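Local coordinates for protein PrgB (Enterococcus faecalis, PDB 6EVU) that promotes aggregation, biofilm formation and conjugation by binding and compacting DNA, here represented by its adhesin domain, at residues P109-T115 with K128-E134. Residues are numbered along the deposited sequence; the frame is centred on the assembly and turned at random.
Sequences PVTVTYT and KAEFVYE
Val110 and Tyr133, Val112 and Phe131, and Tyr114 and Ala129 each exchange two backbone hydrogen bonds, six in all, joining strands 110-115 and 124-137 as antiparallel neighbours. The bond from Val112 N to Phe131 O, 2.8 Å, is nearly straight at 173°. In the non-hydrogen-bonded pair Thr113-Glu130, a water spans the polar groups, 2.7 Å from Thr113 OG1 and donating to Glu130 OE2 at 2.7 Å. Thr111, β-branched and so suited to an extended strand, rests OG1 and CG2 on Val132 CG2 on the same partly exposed face. The other face is buried, with Val110, Val112 and Ala129 among the rings of Tyr114, Phe131 and Tyr133. Tyr114 turns the edge of its ring onto the face of Phe131, a T-shaped pair with planes at 76° and CE2 lying 3.8 Å from Phe131 CD1. At chi1 178° Val112 CG2 lies anti to the carbonyl carbon and meets Tyr133 CE1 at 3.8 Å. Tyrosine suits this face by ending an apolar ring in a hydroxyl: a second water joins those of Tyr114 and Tyr133, and Tyr114 OH also bonds Ser150 O. The pairing thus gives this GbpC-family domain a two-sided sheet, mixed outward, valines and aromatic rings inward.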
loop_
_atom_site.group_PDB
_atom_site.type_symbol
_atom_site.label_atom_id
_atom_site.label_comp_id
_atom_site.label_asym_id
_atom_site.label_seq_id
_atom_site.Cartn_x
_atom_site.Cartn_y
_atom_site.Cartn_z
ATOM N N PRO A 109 16.789 1.548 3.389
ATOM C CA PRO A 109 15.847 1.029 2.383
ATOM C C PRO A 109 16.109 -0.443 2.116
ATOM O O PRO A 109 17.250 -0.895 2.140
ATOM C CB PRO A 109 16.122 1.882 1.134
ATOM C CG PRO A 109 17.456 2.551 1.404
ATOM C CD PRO A 109 17.684 2.608 2.872
ATOM N N VAL A 110 15.025 -1.200 1.946
ATOM C CA VAL A 110 15.100 -2.646 1.760
ATOM C C VAL A 110 14.675 -2.933 0.333
ATOM O O VAL A 110 13.581 -2.530 -0.103
ATOM C CB VAL A 110 14.194 -3.360 2.770
ATOM C CG1 VAL A 110 14.132 -4.842 2.425
ATOM C CG2 VAL A 110 14.759 -3.060 4.176
ATOM N N THR A 111 15.531 -3.599 -0.425
ATOM C CA THR A 111 15.194 -3.891 -1.829
ATOM C C THR A 111 14.735 -5.338 -1.921
ATOM O O THR A 111 15.516 -6.252 -1.629
ATOM C CB THR A 111 16.402 -3.648 -2.744
ATOM O OG1 THR A 111 16.863 -2.279 -2.615
ATOM C CG2 THR A 111 16.100 -3.985 -4.220
ATOM N N VAL A 112 13.474 -5.541 -2.359
ATOM C CA VAL A 112 12.905 -6.868 -2.611
ATOM C C VAL A 112 12.914 -7.097 -4.120
ATOM O O VAL A 112 12.255 -6.376 -4.865
ATOM C CB VAL A 112 11.468 -6.943 -2.060
ATOM C CG1 VAL A 112 10.824 -8.336 -2.358
ATOM C CG2 VAL A 112 11.409 -6.544 -0.577
ATOM N N THR A 113 13.621 -8.115 -4.583
ATOM C CA THR A 113 13.690 -8.402 -6.011
ATOM C C THR A 113 12.795 -9.590 -6.354
ATOM O O THR A 113 12.875 -10.638 -5.721
ATOM C CB THR A 113 15.135 -8.698 -6.404
ATOM O OG1 THR A 113 15.944 -7.540 -6.117
ATOM C CG2 THR A 113 15.228 -9.013 -7.882
ATOM N N TYR A 114 11.949 -9.418 -7.354
ATOM C CA TYR A 114 11.173 -10.512 -7.934
ATOM C C TYR A 114 11.802 -10.922 -9.249
ATOM O O TYR A 114 12.152 -10.063 -10.075
ATOM C CB TYR A 114 9.720 -10.101 -8.195
ATOM C CG TYR A 114 8.934 -9.824 -6.921
ATOM C CD1 TYR A 114 8.256 -10.864 -6.311
ATOM C CD2 TYR A 114 8.827 -8.537 -6.399
ATOM C CE1 TYR A 114 7.545 -10.657 -5.149
ATOM C CE2 TYR A 114 8.094 -8.295 -5.232
ATOM C CZ TYR A 114 7.461 -9.372 -4.600
ATOM O OH TYR A 114 6.708 -9.221 -3.445
ATOM N N THR A 115 11.903 -12.244 -9.483
ATOM C CA THR A 115 12.237 -12.738 -10.814
ATOM C C THR A 115 11.126 -13.659 -11.303
ATOM O O THR A 115 10.170 -13.961 -10.580
ATOM C CB THR A 115 13.569 -13.496 -10.815
ATOM O OG1 THR A 115 13.483 -14.542 -9.840
ATOM C CG2 THR A 115 14.686 -12.568 -10.415
ATOM N N LYS A 128 11.440 -9.054 -14.370
ATOM C CA LYS A 128 12.014 -8.878 -13.038
ATOM C C LYS A 128 11.567 -7.505 -12.540
ATOM O O LYS A 128 11.344 -6.594 -13.352
ATOM C CB LYS A 128 13.556 -8.956 -13.133
ATOM C CG LYS A 128 14.381 -8.436 -11.935
ATOM C CD LYS A 128 15.876 -8.726 -12.100
ATOM C CE LYS A 128 16.779 -7.515 -11.800
ATOM N NZ LYS A 128 18.212 -7.927 -11.607
ATOM N N ALA A 129 11.468 -7.355 -11.219
ATOM C CA ALA A 129 11.175 -6.056 -10.611
ATOM C C ALA A 129 11.872 -5.921 -9.261
ATOM O O ALA A 129 12.107 -6.899 -8.567
ATOM C CB ALA A 129 9.655 -5.863 -10.449
ATOM N N GLU A 130 12.238 -4.687 -8.925
ATOM C CA GLU A 130 12.764 -4.320 -7.609
ATOM C C GLU A 130 11.758 -3.435 -6.918
ATOM O O GLU A 130 11.391 -2.389 -7.454
ATOM C CB GLU A 130 14.087 -3.568 -7.748
ATOM C CG GLU A 130 15.210 -4.502 -8.144
ATOM C CD GLU A 130 16.520 -3.784 -8.458
ATOM O OE1 GLU A 130 16.509 -2.540 -8.586
ATOM O OE2 GLU A 130 17.565 -4.470 -8.606
ATOM N N PHE A 131 11.259 -3.883 -5.755
ATOM C CA PHE A 131 10.396 -3.063 -4.903
ATOM C C PHE A 131 11.245 -2.582 -3.729
ATOM O O PHE A 131 11.682 -3.399 -2.927
ATOM C CB PHE A 131 9.251 -3.937 -4.391
ATOM C CG PHE A 131 8.166 -4.213 -5.414
ATOM C CD1 PHE A 131 8.440 -4.757 -6.672
ATOM C CD2 PHE A 131 6.847 -3.887 -5.084
ATOM C CE1 PHE A 131 7.385 -4.968 -7.601
ATOM C CE2 PHE A 131 5.806 -4.080 -6.031
ATOM C CZ PHE A 131 6.097 -4.651 -7.238
ATOM N N VAL A 132 11.476 -1.275 -3.617
ATOM C CA VAL A 132 12.293 -0.704 -2.548
ATOM C C VAL A 132 11.392 -0.028 -1.543
ATOM O O VAL A 132 10.655 0.917 -1.868
ATOM C CB VAL A 132 13.318 0.291 -3.097
ATOM C CG1 VAL A 132 14.126 0.908 -1.929
ATOM C CG2 VAL A 132 14.183 -0.441 -4.155
ATOM N N TYR A 133 11.437 -0.540 -0.311
ATOM C CA TYR A 133 10.640 -0.058 0.820
ATOM C C TYR A 133 11.524 0.717 1.774
ATOM O O TYR A 133 12.580 0.239 2.144
ATOM C CB TYR A 133 10.066 -1.248 1.578
ATOM C CG TYR A 133 9.125 -2.063 0.738
ATOM C CD1 TYR A 133 9.577 -3.140 -0.059
ATOM C CD2 TYR A 133 7.740 -1.802 0.809
ATOM C CE1 TYR A 133 8.635 -3.924 -0.792
ATOM C CE2 TYR A 133 6.852 -2.564 0.060
ATOM C CZ TYR A 133 7.313 -3.598 -0.704
ATOM O OH TYR A 133 6.504 -4.406 -1.454
ATOM N N GLU A 134 11.067 1.907 2.179
ATOM C CA GLU A 134 11.814 2.686 3.135
ATOM C C GLU A 134 10.850 3.216 4.169
ATOM O O GLU A 134 9.927 3.963 3.831
ATOM C CB GLU A 134 12.588 3.825 2.453
ATOM C CG GLU A 134 13.504 4.466 3.446
ATOM C CD GLU A 134 14.501 5.425 2.831
ATOM O OE1 GLU A 134 14.675 5.485 1.566
ATOM O OE2 GLU A 134 15.144 6.146 3.660
HETATM O O HOH W 1 18.074 -6.927 -7.601
HETATM O O HOH W 2 6.950 -7.120 -1.666
#